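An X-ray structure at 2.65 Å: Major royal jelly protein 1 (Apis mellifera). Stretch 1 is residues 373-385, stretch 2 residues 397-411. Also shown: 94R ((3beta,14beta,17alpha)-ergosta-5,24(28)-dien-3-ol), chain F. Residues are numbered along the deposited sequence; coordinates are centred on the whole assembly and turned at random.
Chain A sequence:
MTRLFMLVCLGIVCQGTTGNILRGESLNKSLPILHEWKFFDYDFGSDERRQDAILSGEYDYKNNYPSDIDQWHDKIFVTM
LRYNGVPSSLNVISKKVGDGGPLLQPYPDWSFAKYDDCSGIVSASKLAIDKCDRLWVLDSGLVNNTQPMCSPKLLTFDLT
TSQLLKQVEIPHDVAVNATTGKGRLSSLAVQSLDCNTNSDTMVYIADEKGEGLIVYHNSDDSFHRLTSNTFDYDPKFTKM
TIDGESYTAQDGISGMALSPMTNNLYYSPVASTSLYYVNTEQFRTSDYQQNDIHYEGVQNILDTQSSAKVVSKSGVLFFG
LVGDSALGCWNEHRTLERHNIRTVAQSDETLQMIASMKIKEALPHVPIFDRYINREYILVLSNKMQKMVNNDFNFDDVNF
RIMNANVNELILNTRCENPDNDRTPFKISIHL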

# COMPACT_ATOMS: atom_id res chain seq x y z
N ILE A 373 -4.45 -18.86 -11.07
CA ILE A 373 -5.84 -18.72 -10.65
C ILE A 373 -6.75 -19.69 -11.38
O ILE A 373 -6.79 -19.71 -12.61
CB ILE A 373 -6.38 -17.29 -10.91
CG1 ILE A 373 -5.35 -16.28 -10.40
CG2 ILE A 373 -7.72 -17.09 -10.20
CD1 ILE A 373 -5.82 -14.88 -10.26
N ASN A 374 -7.50 -20.48 -10.61
CA ASN A 374 -8.65 -21.20 -11.13
C ASN A 374 -9.79 -20.22 -11.17
O ASN A 374 -10.45 -20.01 -10.16
CB ASN A 374 -9.00 -22.39 -10.24
CG ASN A 374 -7.99 -23.50 -10.33
OD1 ASN A 374 -7.39 -23.72 -11.38
ND2 ASN A 374 -7.79 -24.20 -9.24
N ARG A 375 -10.01 -19.62 -12.34
CA ARG A 375 -10.86 -18.42 -12.45
C ARG A 375 -12.36 -18.71 -12.45
O ARG A 375 -13.14 -17.89 -11.97
CB ARG A 375 -10.48 -17.58 -13.68
CG ARG A 375 -9.08 -16.98 -13.58
CD ARG A 375 -8.48 -16.43 -14.89
NE ARG A 375 -9.40 -15.85 -15.91
CZ ARG A 375 -10.06 -14.70 -15.80
NH1 ARG A 375 -9.97 -13.98 -14.68
NH2 ARG A 375 -10.84 -14.28 -16.79
N GLU A 376 -12.76 -19.86 -12.98
CA GLU A 376 -14.17 -20.17 -13.23
C GLU A 376 -14.87 -20.69 -12.00
O GLU A 376 -14.34 -21.55 -11.30
CB GLU A 376 -14.32 -21.22 -14.33
CG GLU A 376 -14.23 -20.67 -15.74
CD GLU A 376 -14.38 -21.77 -16.79
OE1 GLU A 376 -15.21 -21.55 -17.73
OE2 GLU A 376 -13.68 -22.83 -16.67
N TYR A 377 -16.08 -20.18 -11.77
CA TYR A 377 -16.97 -20.64 -10.70
C TYR A 377 -18.40 -20.76 -11.19
O TYR A 377 -18.81 -20.07 -12.13
CB TYR A 377 -16.91 -19.70 -9.49
CG TYR A 377 -17.30 -18.26 -9.73
CD1 TYR A 377 -16.38 -17.34 -10.23
CD2 TYR A 377 -18.58 -17.81 -9.42
CE1 TYR A 377 -16.75 -16.02 -10.44
CE2 TYR A 377 -18.95 -16.47 -9.61
CZ TYR A 377 -18.05 -15.59 -10.13
OH TYR A 377 -18.43 -14.28 -10.34
N ILE A 378 -19.16 -21.60 -10.50
CA ILE A 378 -20.52 -21.93 -10.90
C ILE A 378 -21.53 -21.40 -9.89
O ILE A 378 -21.29 -21.50 -8.69
CB ILE A 378 -20.68 -23.46 -11.08
CG1 ILE A 378 -21.93 -23.80 -11.87
CG2 ILE A 378 -20.70 -24.20 -9.73
CD1 ILE A 378 -22.01 -25.26 -12.23
N LEU A 379 -22.63 -20.83 -10.38
CA LEU A 379 -23.76 -20.39 -9.56
C LEU A 379 -24.94 -21.32 -9.83
O LEU A 379 -25.29 -21.56 -10.98
CB LEU A 379 -24.17 -18.96 -9.96
CG LEU A 379 -23.13 -17.85 -9.83
CD1 LEU A 379 -23.56 -16.61 -10.58
CD2 LEU A 379 -22.85 -17.57 -8.36
N VAL A 380 -25.58 -21.81 -8.79
CA VAL A 380 -26.66 -22.79 -8.92
C VAL A 380 -27.92 -22.31 -8.19
O VAL A 380 -27.88 -22.10 -6.99
CB VAL A 380 -26.23 -24.14 -8.33
CG1 VAL A 380 -27.32 -25.18 -8.52
CG2 VAL A 380 -24.93 -24.60 -8.96
N LEU A 381 -29.03 -22.13 -8.92
CA LEU A 381 -30.34 -21.89 -8.32
C LEU A 381 -30.99 -23.23 -8.12
O LEU A 381 -31.17 -23.99 -9.07
CB LEU A 381 -31.27 -21.04 -9.20
CG LEU A 381 -32.70 -20.88 -8.66
CD1 LEU A 381 -32.70 -20.15 -7.32
CD2 LEU A 381 -33.58 -20.13 -9.65
N SER A 382 -31.34 -23.51 -6.88
CA SER A 382 -31.97 -24.73 -6.51
C SER A 382 -33.19 -24.37 -5.68
O SER A 382 -33.15 -24.29 -4.45
CB SER A 382 -30.97 -25.54 -5.73
OG SER A 382 -31.62 -26.51 -4.97
N ASN A 383 -34.28 -24.08 -6.39
CA ASN A 383 -35.62 -24.05 -5.82
C ASN A 383 -36.09 -25.48 -5.51
O ASN A 383 -35.29 -26.43 -5.56
CB ASN A 383 -36.60 -23.28 -6.71
CG ASN A 383 -36.77 -23.87 -8.11
OD1 ASN A 383 -36.84 -25.09 -8.32
ND2 ASN A 383 -36.87 -22.97 -9.09
N LYS A 384 -37.36 -25.63 -5.14
CA LYS A 384 -37.95 -26.94 -4.92
C LYS A 384 -39.22 -27.05 -5.77
O LYS A 384 -40.35 -27.01 -5.24
CB LYS A 384 -38.24 -27.12 -3.43
CG LYS A 384 -36.97 -27.19 -2.60
CD LYS A 384 -37.10 -28.03 -1.33
CE LYS A 384 -37.59 -27.23 -0.14
NZ LYS A 384 -37.29 -27.97 1.11
N MET A 385 -39.02 -27.17 -7.09
CA MET A 385 -40.12 -27.31 -8.07
C MET A 385 -41.10 -28.43 -7.72
O MET A 385 -42.29 -28.30 -7.99
CB MET A 385 -39.58 -27.54 -9.50
CG MET A 385 -40.69 -27.67 -10.55
SD MET A 385 -40.23 -27.39 -12.27
CE MET A 385 -40.43 -25.61 -12.41
C1 94R F . -5.59 -11.04 -9.25
O1 94R F . -7.32 -11.63 -12.58
C2 94R F . -6.07 -10.70 -10.66
C3 94R F . -6.81 -11.89 -11.27
C4 94R F . -7.98 -12.31 -10.39
C5 94R F . -7.65 -12.36 -8.92
C10 94R F . -6.75 -11.32 -8.30
C19 94R F . -7.59 -10.05 -8.14
C9 94R F . -6.21 -11.84 -6.97
C11 94R F . -5.35 -10.83 -6.19
C12 94R F . -4.85 -11.31 -4.82
C13 94R F . -6.03 -11.76 -3.96
C18 94R F . -6.90 -10.56 -3.59
C17 94R F . -5.68 -12.58 -2.72
C20 94R F . -5.24 -11.86 -1.44
C22 94R F . -4.80 -12.89 -0.41
C23 94R F . -5.08 -12.43 1.01
C24 94R F . -4.66 -13.44 2.06
C28 94R F . -4.46 -14.75 1.86
C25 94R F . -4.49 -12.92 3.45
C27 94R F . -3.16 -13.38 4.06
C26 94R F . -5.71 -13.33 4.28
C21 94R F . -4.09 -10.89 -1.69
C16 94R F . -6.94 -13.42 -2.47
C15 94R F . -7.71 -13.45 -3.78
C14 94R F . -6.75 -12.83 -4.76
C8 94R F . -7.33 -12.38 -6.08
C7 94R F . -8.01 -13.55 -6.75
C6 94R F . -8.22 -13.34 -8.22
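Stretch 2 397-411: DVNFRIMNANVNELI

Stretch 2 runs back along stretch 1 as an antiparallel neighbour: strand 400-406 crosses strand 376-383 at 159°, with the axes 4.5 Å apart at closest. The register pairs Tyr377 with Asn406, Leu379 with Asn404 and Leu381 with Ile402 on one sheet face, and Ile378 with Ala405 and Val380 with Met403 on the other.

Backbone polarity is settled in alternate pairs. Ile378 N donates to Ala405 O (2.8 Å) and Ala405 N returns to Ile378 O (3.1 Å); Val380 N to Met403 O and Met403 N to Val380 O are both 2.9 Å. The intervening pairs turn their amides away from this partner, and their CA groups approach carbonyls instead, as with Asn404 CA and Ile378 O at 3.0 Å.

After Asn406 the chain turns into a helix at 82° to strand 376-383, yet Val407 N still reaches Glu376 O (3.0 Å), nearly straight at 171°. Asn406 serves both elements: its OD1 caps the helix by accepting from Glu409 N (2.9 Å), while its ND2 gives a weak bond to Asn374 O (3.0 Å). Ile378 CG2 packs on Leu410 CD2 at 4.2 Å.

At the other end, one water accepts from Lys384 NZ and Arg401 NH2, both 3.0 Å away, and donates to Val398 O at 2.8 Å, bridging the stretches.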

# COMPACT_ATOMS: atom_id res chain seq x y z
N ASP A 397 -39.46 -23.16 6.50
CA ASP A 397 -38.20 -23.78 6.06
C ASP A 397 -37.57 -23.00 4.90
O ASP A 397 -38.21 -22.15 4.27
CB ASP A 397 -38.43 -25.23 5.63
CG ASP A 397 -38.87 -26.12 6.78
OD2 ASP A 397 -38.05 -26.34 7.69
N VAL A 398 -36.31 -23.32 4.62
CA VAL A 398 -35.55 -22.72 3.53
C VAL A 398 -35.91 -23.46 2.24
O VAL A 398 -35.83 -24.69 2.18
CB VAL A 398 -34.03 -22.84 3.71
CG1 VAL A 398 -33.31 -22.01 2.65
CG2 VAL A 398 -33.60 -22.39 5.11
N ASN A 399 -36.29 -22.68 1.22
CA ASN A 399 -36.87 -23.23 -0.00
C ASN A 399 -36.07 -22.96 -1.27
O ASN A 399 -36.00 -23.82 -2.14
CB ASN A 399 -38.29 -22.70 -0.15
CG ASN A 399 -39.19 -23.13 0.98
OD1 ASN A 399 -39.19 -24.31 1.37
ND2 ASN A 399 -39.95 -22.19 1.53
N PHE A 400 -35.48 -21.77 -1.36
CA PHE A 400 -34.80 -21.32 -2.54
C PHE A 400 -33.38 -20.93 -2.18
O PHE A 400 -33.17 -20.16 -1.25
CB PHE A 400 -35.57 -20.13 -3.12
CG PHE A 400 -37.06 -20.34 -3.14
CD1 PHE A 400 -37.64 -21.13 -4.11
CD2 PHE A 400 -37.88 -19.76 -2.18
CE1 PHE A 400 -39.01 -21.34 -4.12
CE2 PHE A 400 -39.26 -19.96 -2.20
CZ PHE A 400 -39.83 -20.74 -3.18
N ARG A 401 -32.41 -21.46 -2.93
CA ARG A 401 -30.99 -21.30 -2.61
C ARG A 401 -30.19 -20.94 -3.83
O ARG A 401 -30.37 -21.53 -4.88
CB ARG A 401 -30.46 -22.62 -2.06
CG ARG A 401 -31.16 -23.12 -0.81
CD ARG A 401 -30.43 -24.33 -0.28
NE ARG A 401 -30.89 -24.72 1.04
CZ ARG A 401 -32.05 -25.33 1.30
NH1 ARG A 401 -32.92 -25.61 0.32
NH2 ARG A 401 -32.34 -25.64 2.56
N ILE A 402 -29.28 -19.98 -3.70
CA ILE A 402 -28.24 -19.77 -4.70
C ILE A 402 -26.95 -20.29 -4.10
O ILE A 402 -26.42 -19.71 -3.16
CB ILE A 402 -28.08 -18.29 -5.08
CG1 ILE A 402 -29.36 -17.79 -5.76
CG2 ILE A 402 -26.86 -18.11 -5.97
CD1 ILE A 402 -29.36 -16.30 -6.09
N MET A 403 -26.46 -21.41 -4.61
CA MET A 403 -25.19 -21.97 -4.19
C MET A 403 -24.12 -21.59 -5.20
O MET A 403 -24.42 -21.01 -6.25
CB MET A 403 -25.29 -23.47 -4.04
CG MET A 403 -26.29 -23.89 -2.97
SD MET A 403 -26.71 -25.63 -3.15
CE MET A 403 -28.25 -25.40 -4.01
N ASN A 404 -22.87 -21.84 -4.84
CA ASN A 404 -21.76 -21.60 -5.74
C ASN A 404 -20.56 -22.44 -5.37
O ASN A 404 -20.55 -23.07 -4.32
CB ASN A 404 -21.39 -20.09 -5.87
CG ASN A 404 -20.81 -19.51 -4.60
OD1 ASN A 404 -20.98 -20.06 -3.49
ND2 ASN A 404 -20.11 -18.38 -4.74
N ALA A 405 -19.59 -22.48 -6.27
CA ALA A 405 -18.37 -23.28 -6.08
C ALA A 405 -17.39 -22.99 -7.19
O ALA A 405 -17.77 -22.55 -8.28
CB ALA A 405 -18.69 -24.75 -6.06
N ASN A 406 -16.12 -23.25 -6.90
CA ASN A 406 -15.07 -23.17 -7.91
C ASN A 406 -15.18 -24.39 -8.80
O ASN A 406 -15.31 -25.50 -8.30
CB ASN A 406 -13.69 -23.13 -7.28
CG ASN A 406 -12.59 -23.02 -8.30
OD1 ASN A 406 -11.91 -23.98 -8.60
ND2 ASN A 406 -12.45 -21.84 -8.87
N VAL A 407 -15.12 -24.17 -10.11
CA VAL A 407 -15.32 -25.24 -11.07
C VAL A 407 -14.22 -26.29 -10.93
O VAL A 407 -14.53 -27.48 -10.79
CB VAL A 407 -15.38 -24.71 -12.52
CG1 VAL A 407 -15.20 -25.83 -13.54
CG2 VAL A 407 -16.70 -24.01 -12.76
N ASN A 408 -12.97 -25.83 -10.94
CA ASN A 408 -11.82 -26.72 -10.92
C ASN A 408 -11.78 -27.54 -9.63
O ASN A 408 -11.55 -28.74 -9.70
CB ASN A 408 -10.51 -25.92 -11.11
CG ASN A 408 -9.28 -26.80 -11.18
OD1 ASN A 408 -8.78 -27.24 -10.14
N GLU A 409 -12.04 -26.91 -8.49
CA GLU A 409 -12.14 -27.63 -7.20
C GLU A 409 -13.23 -28.72 -7.18
O GLU A 409 -13.11 -29.72 -6.46
CB GLU A 409 -12.36 -26.63 -6.04
CG GLU A 409 -11.85 -27.09 -4.68
CD GLU A 409 -11.81 -25.99 -3.59
OE1 GLU A 409 -12.04 -26.34 -2.40
OE2 GLU A 409 -11.55 -24.80 -3.89
N LEU A 410 -14.29 -28.55 -7.96
CA LEU A 410 -15.43 -29.46 -7.96
C LEU A 410 -15.09 -30.75 -8.72
O LEU A 410 -15.47 -31.83 -8.30
CB LEU A 410 -16.64 -28.73 -8.58
CG LEU A 410 -18.11 -29.07 -8.34
CD1 LEU A 410 -18.43 -29.36 -6.90
CD2 LEU A 410 -18.98 -27.94 -8.85
N ILE A 411 -14.34 -30.61 -9.80
CA ILE A 411 -14.02 -31.71 -10.70
C ILE A 411 -12.60 -32.30 -10.57
O ILE A 411 -12.32 -33.33 -11.16
CB ILE A 411 -14.24 -31.31 -12.18
CG1 ILE A 411 -13.21 -30.25 -12.63
CG2 ILE A 411 -15.66 -30.85 -12.39
CD1 ILE A 411 -13.48 -29.64 -13.99
O HOH W 1 -34.88 -27.24 2.78